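Local coordinates for protein probable branched-chain-amino-acid aminotransferase (PDB 3CSW) that probably transfers amino groups from leucine, isoleucine and valine to 2-oxoglutarate, using pyridoxal 5'-phosphate as cofactor, at residues T204-L215 and N270-N281. Numbering follows the deposited sequence.
Sequences TRENVIKLAKSL and NFEPFVLNLEEN. With PLP (pyridoxal-5'-phosphate), chain E.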
loop_
_atom_site.group_PDB
_atom_site.type_symbol
_atom_site.label_atom_id
_atom_site.label_comp_id
_atom_site.label_asym_id
_atom_site.label_seq_id
_atom_site.Cartn_x
_atom_site.Cartn_y
_atom_site.Cartn_z
ATOM N N THR A 204 18.647 -11.476 20.121
ATOM C CA THR A 204 18.695 -12.957 20.016
ATOM C C THR A 204 18.852 -13.386 18.559
ATOM O O THR A 204 19.649 -14.253 18.231
ATOM C CB THR A 204 17.430 -13.645 20.605
ATOM O OG1 THR A 204 17.034 -12.985 21.808
ATOM C CG2 THR A 204 17.678 -15.150 20.890
ATOM N N ARG A 205 18.059 -12.769 17.689
ATOM C CA ARG A 205 18.173 -12.957 16.240
ATOM C C ARG A 205 19.615 -12.781 15.735
ATOM O O ARG A 205 20.129 -13.607 15.020
ATOM C CB ARG A 205 17.227 -11.959 15.558
ATOM C CG ARG A 205 17.342 -11.826 14.040
ATOM C CD ARG A 205 16.626 -10.595 13.553
ATOM N NE ARG A 205 16.617 -10.543 12.101
ATOM C CZ ARG A 205 17.601 -10.030 11.365
ATOM N NH1 ARG A 205 18.679 -9.502 11.940
ATOM N NH2 ARG A 205 17.491 -10.033 10.048
ATOM N N GLU A 206 20.234 -11.672 16.081
ATOM C CA GLU A 206 21.584 -11.345 15.691
ATOM C C GLU A 206 22.553 -12.449 16.106
ATOM O O GLU A 206 23.347 -12.905 15.286
ATOM C CB GLU A 206 21.935 -10.006 16.354
ATOM C CG GLU A 206 23.339 -9.444 16.241
ATOM C CD GLU A 206 23.529 -8.319 17.306
ATOM O OE1 GLU A 206 22.876 -7.239 17.220
ATOM O OE2 GLU A 206 24.276 -8.556 18.272
ATOM N N ASN A 207 22.469 -12.875 17.370
ATOM C CA ASN A 207 23.302 -13.950 17.912
ATOM C C ASN A 207 23.105 -15.288 17.231
ATOM O O ASN A 207 24.080 -16.026 17.020
ATOM C CB ASN A 207 23.081 -14.101 19.417
ATOM C CG ASN A 207 23.910 -13.114 20.225
ATOM O OD1 ASN A 207 25.142 -13.154 20.202
ATOM N ND2 ASN A 207 23.242 -12.256 20.967
ATOM N N VAL A 208 21.852 -15.597 16.878
ATOM C CA VAL A 208 21.526 -16.846 16.186
ATOM C C VAL A 208 22.112 -16.849 14.772
ATOM O O VAL A 208 22.605 -17.874 14.335
ATOM C CB VAL A 208 19.999 -17.114 16.183
ATOM C CG1 VAL A 208 19.618 -18.275 15.244
ATOM C CG2 VAL A 208 19.526 -17.383 17.635
ATOM N N ILE A 209 22.077 -15.708 14.081
ATOM C CA ILE A 209 22.682 -15.579 12.737
ATOM C C ILE A 209 24.192 -15.854 12.803
ATOM O O ILE A 209 24.750 -16.625 11.983
ATOM C CB ILE A 209 22.370 -14.189 12.091
ATOM C CG1 ILE A 209 20.881 -14.104 11.742
ATOM C CG2 ILE A 209 23.208 -13.947 10.809
ATOM C CD1 ILE A 209 20.384 -12.719 11.373
ATOM N N LYS A 210 24.850 -15.267 13.805
ATOM C CA LYS A 210 26.277 -15.506 14.031
ATOM C C LYS A 210 26.571 -16.949 14.418
ATOM O O LYS A 210 27.576 -17.519 13.989
ATOM C CB LYS A 210 26.822 -14.551 15.097
ATOM C CG LYS A 210 26.735 -13.112 14.667
ATOM C CD LYS A 210 27.447 -12.177 15.621
ATOM C CE LYS A 210 26.967 -10.733 15.395
ATOM N NZ LYS A 210 28.026 -9.717 15.616
ATOM N N LEU A 211 25.726 -17.530 15.254
ATOM C CA LEU A 211 25.875 -18.935 15.630
ATOM C C LEU A 211 25.704 -19.827 14.411
ATOM O O LEU A 211 26.471 -20.780 14.219
ATOM C CB LEU A 211 24.863 -19.335 16.705
ATOM C CG LEU A 211 24.779 -20.809 17.100
ATOM C CD1 LEU A 211 26.085 -21.294 17.702
ATOM C CD2 LEU A 211 23.634 -21.007 18.066
ATOM N N ALA A 212 24.697 -19.555 13.589
ATOM C CA ALA A 212 24.472 -20.383 12.389
ATOM C C ALA A 212 25.726 -20.372 11.507
ATOM O O ALA A 212 26.192 -21.424 11.061
ATOM C CB ALA A 212 23.237 -19.929 11.618
ATOM N N LYS A 213 26.301 -19.189 11.311
ATOM C CA LYS A 213 27.521 -19.040 10.519
ATOM C C LYS A 213 28.722 -19.784 11.113
ATOM O O LYS A 213 29.477 -20.408 10.390
ATOM C CB LYS A 213 27.837 -17.562 10.307
ATOM C CG LYS A 213 26.812 -16.895 9.393
ATOM C CD LYS A 213 27.036 -15.420 9.274
ATOM C CE LYS A 213 26.012 -14.778 8.366
ATOM N NZ LYS A 213 26.032 -13.306 8.587
ATOM N N SER A 214 28.867 -19.743 12.433
ATOM C CA SER A 214 29.946 -20.433 13.104
ATOM C C SER A 214 29.790 -21.946 12.917
ATOM O O SER A 214 30.787 -22.669 12.865
ATOM C CB SER A 214 29.999 -20.082 14.590
ATOM O OG SER A 214 29.048 -20.827 15.338
ATOM N N LEU A 215 28.548 -22.419 12.794
ATOM C CA LEU A 215 28.285 -23.836 12.551
ATOM C C LEU A 215 28.244 -24.202 11.054
ATOM O O LEU A 215 27.918 -25.323 10.706
ATOM C CB LEU A 215 26.996 -24.260 13.245
ATOM C CG LEU A 215 26.962 -24.136 14.774
ATOM C CD1 LEU A 215 25.543 -24.382 15.264
ATOM C CD2 LEU A 215 27.940 -25.117 15.426
ATOM N N ASN A 270 23.458 -25.289 21.102
ATOM C CA ASN A 270 24.683 -24.486 21.033
ATOM C C ASN A 270 24.533 -23.018 21.405
ATOM O O ASN A 270 25.535 -22.315 21.558
ATOM C CB ASN A 270 25.280 -24.608 19.629
ATOM C CG ASN A 270 25.939 -25.971 19.400
ATOM O OD1 ASN A 270 26.993 -26.227 19.954
ATOM N ND2 ASN A 270 25.319 -26.840 18.603
ATOM N N PHE A 271 23.286 -22.553 21.558
ATOM C CA PHE A 271 23.005 -21.125 21.783
ATOM C C PHE A 271 23.694 -20.562 23.030
ATOM O O PHE A 271 24.501 -19.633 22.942
ATOM C CB PHE A 271 21.484 -20.853 21.841
ATOM C CG PHE A 271 21.141 -19.401 22.034
ATOM C CD1 PHE A 271 21.190 -18.514 20.965
ATOM C CD2 PHE A 271 20.818 -18.907 23.286
ATOM C CE1 PHE A 271 20.911 -17.173 21.146
ATOM C CE2 PHE A 271 20.532 -17.559 23.462
ATOM C CZ PHE A 271 20.578 -16.698 22.402
ATOM N N GLU A 272 23.373 -21.123 24.188
ATOM C CA GLU A 272 23.890 -20.606 25.456
ATOM C C GLU A 272 25.432 -20.631 25.561
ATOM O O GLU A 272 26.032 -19.607 25.914
ATOM C CB GLU A 272 23.219 -21.302 26.639
ATOM C CG GLU A 272 23.491 -20.626 27.981
ATOM C CD GLU A 272 22.601 -21.130 29.112
ATOM O OE1 GLU A 272 21.389 -21.339 28.872
ATOM O OE2 GLU A 272 23.111 -21.282 30.246
ATOM N N PRO A 273 26.080 -21.780 25.274
ATOM C CA PRO A 273 27.539 -21.747 25.264
ATOM C C PRO A 273 28.137 -20.741 24.286
ATOM O O PRO A 273 29.130 -20.108 24.608
ATOM C CB PRO A 273 27.951 -23.190 24.905
ATOM C CG PRO A 273 26.750 -23.848 24.440
ATOM C CD PRO A 273 25.575 -23.141 25.041
ATOM N N PHE A 274 27.541 -20.583 23.111
ATOM C CA PHE A 274 28.034 -19.609 22.133
ATOM C C PHE A 274 27.902 -18.162 22.644
ATOM O O PHE A 274 28.847 -17.386 22.580
ATOM C CB PHE A 274 27.305 -19.784 20.796
ATOM C CG PHE A 274 27.695 -18.773 19.747
ATOM C CD1 PHE A 274 28.799 -18.989 18.929
ATOM C CD2 PHE A 274 26.945 -17.604 19.567
ATOM C CE1 PHE A 274 29.162 -18.040 17.947
ATOM C CE2 PHE A 274 27.316 -16.651 18.613
ATOM C CZ PHE A 274 28.416 -16.886 17.789
ATOM N N VAL A 275 26.734 -17.793 23.150
ATOM C CA VAL A 275 26.511 -16.396 23.562
ATOM C C VAL A 275 27.259 -16.043 24.860
ATOM O O VAL A 275 27.689 -14.901 25.041
ATOM C CB VAL A 275 25.001 -16.033 23.632
ATOM C CG1 VAL A 275 24.347 -16.301 22.280
ATOM C CG2 VAL A 275 24.287 -16.786 24.792
ATOM N N LEU A 276 27.428 -17.024 25.743
ATOM C CA LEU A 276 28.174 -16.819 26.963
ATOM C C LEU A 276 29.660 -16.563 26.669
ATOM O O LEU A 276 30.328 -15.912 27.460
ATOM C CB LEU A 276 28.030 -18.010 27.920
ATOM C CG LEU A 276 26.721 -18.215 28.684
ATOM C CD1 LEU A 276 26.830 -19.512 29.492
ATOM C CD2 LEU A 276 26.474 -17.064 29.610
ATOM N N ASN A 277 30.173 -17.025 25.531
ATOM C CA ASN A 277 31.578 -16.778 25.225
ATOM C C ASN A 277 31.832 -15.780 24.097
ATOM O O ASN A 277 32.956 -15.655 23.630
ATOM C CB ASN A 277 32.355 -18.092 25.013
ATOM C CG ASN A 277 33.846 -17.996 25.461
ATOM O OD1 ASN A 277 34.239 -17.143 26.264
ATOM N ND2 ASN A 277 34.656 -18.888 24.942
ATOM N N LEU A 278 30.805 -15.032 23.701
ATOM C CA LEU A 278 30.951 -14.004 22.675
ATOM C C LEU A 278 31.072 -12.669 23.421
ATOM O O LEU A 278 30.122 -12.242 24.067
ATOM C CB LEU A 278 29.760 -14.035 21.710
ATOM C CG LEU A 278 30.034 -13.483 20.312
ATOM C CD1 LEU A 278 30.852 -14.486 19.518
ATOM C CD2 LEU A 278 28.730 -13.158 19.583
ATOM N N GLU A 279 32.249 -12.043 23.348
ATOM C CA GLU A 279 32.589 -10.825 24.136
ATOM C C GLU A 279 31.667 -9.623 23.899
ATOM O O GLU A 279 31.396 -8.848 24.817
ATOM C CB GLU A 279 34.059 -10.405 23.875
ATOM C CG GLU A 279 34.439 -8.979 24.312
ATOM C CD GLU A 279 34.314 -8.741 25.821
ATOM O OE1 GLU A 279 34.197 -9.722 26.576
ATOM O OE2 GLU A 279 34.346 -7.566 26.263
ATOM N N GLU A 280 31.210 -9.460 22.670
ATOM C CA GLU A 280 30.276 -8.365 22.322
ATOM C C GLU A 280 28.978 -8.363 23.147
ATOM O O GLU A 280 28.339 -7.330 23.273
ATOM C CB GLU A 280 29.949 -8.384 20.827
ATOM C CG GLU A 280 29.160 -9.589 20.364
ATOM C CD GLU A 280 28.935 -9.597 18.860
ATOM O OE1 GLU A 280 29.937 -9.660 18.106
ATOM O OE2 GLU A 280 27.752 -9.566 18.437
ATOM N N ASN A 281 28.608 -9.506 23.719
ATOM C CA ASN A 281 27.452 -9.611 24.619
ATOM C C ASN A 281 27.750 -9.281 26.085
ATOM O O ASN A 281 26.842 -9.298 26.914
ATOM C CB ASN A 281 26.878 -11.030 24.561
ATOM C CG ASN A 281 26.318 -11.368 23.220
ATOM O OD1 ASN A 281 25.677 -10.532 22.576
ATOM N ND2 ASN A 281 26.522 -12.604 22.789
HETATM N N1 PLP E . 10.108 -8.368 17.870
HETATM C C2 PLP E . 9.369 -7.556 18.725
HETATM C C2A PLP E . 8.154 -6.882 18.167
HETATM C C3 PLP E . 9.773 -7.396 20.069
HETATM O O3 PLP E . 9.012 -6.668 20.954
HETATM C C4 PLP E . 10.931 -8.063 20.534
HETATM C C4A PLP E . 11.347 -7.962 21.976
HETATM O O4A PLP E . 10.817 -8.697 22.831
HETATM C C5 PLP E . 11.656 -8.883 19.653
HETATM C C6 PLP E . 11.239 -9.015 18.326
HETATM C C5A PLP E . 12.759 -9.792 20.146
HETATM O O4P PLP E . 13.977 -9.070 20.263
HETATM P P PLP E . 15.166 -9.515 21.288
HETATM O O1P PLP E . 16.201 -8.378 21.406
HETATM O O2P PLP E . 15.840 -10.750 20.760
HETATM O O3P PLP E . 14.478 -9.791 22.618
#
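Phe-274 and Phe-271 are the two knobs by which helix 262-276 packs into holes on helix 203-214, in the class-IV aminotransferase fold; the axes of 204-214 and 270-276 run 99° apart, a nearly perpendicular crossing. The Phe-274 ring lodges among Asn-207, Lys-210, Leu-211 and Ser-214. One ring face lies on Leu-211, whose CB sits over it 4.1 Å from the centroid, a CH-pi contact, while Leu-211 CD1 reaches Phe-274 CG at 3.6 Å. With an alanine at this position, Leu-211 would probably lose the ring against its CB and CD1, and a gap would be likely to open among Asn-207, Lys-210 and Ser-214.

Phe-271, its CG anti to the backbone N (chi1 -179°), reaches across to the Thr-204 end of helix 203-214, crossing the Thr-204 and Val-208 side chains at about a right angle. Its CZ lies 3.6 Å from Thr-204 CG2 and its CE1 meets Val-208 CG2; Val-275 CG1 covers one face near the rim. Thr-204 turns its other branch to pyridoxal phosphate: OG1 and the backbone N both donate to phosphate oxygen O2P, so the contact backs directly onto the phosphate-binding helix start.

Asn-207 CG packs 3.8 Å from Val-275 CG1, and its amide meets that of Asn-281 from the opposite direction. Lys-210 NZ forms a salt bridge with Glu-280, using the syn lone pair of OE2 at 2.8 Å; Lys-58 also pairs with this carboxylate, with Asn-281 OD1 and with nearby Glu-206, which probably eases the closeness of the two acids. Asn-207 ND2 to Asn-281 OD1 is weak at 3.4 Å. The stronger amide bond, Asn-281 ND2 to Asn-207 OD1, spans 3.0 Å with an N-H...O angle of 168°, the acceptor in the Asn-281 amide plane but the donor tilted from the Asn-207 carbonyl plane.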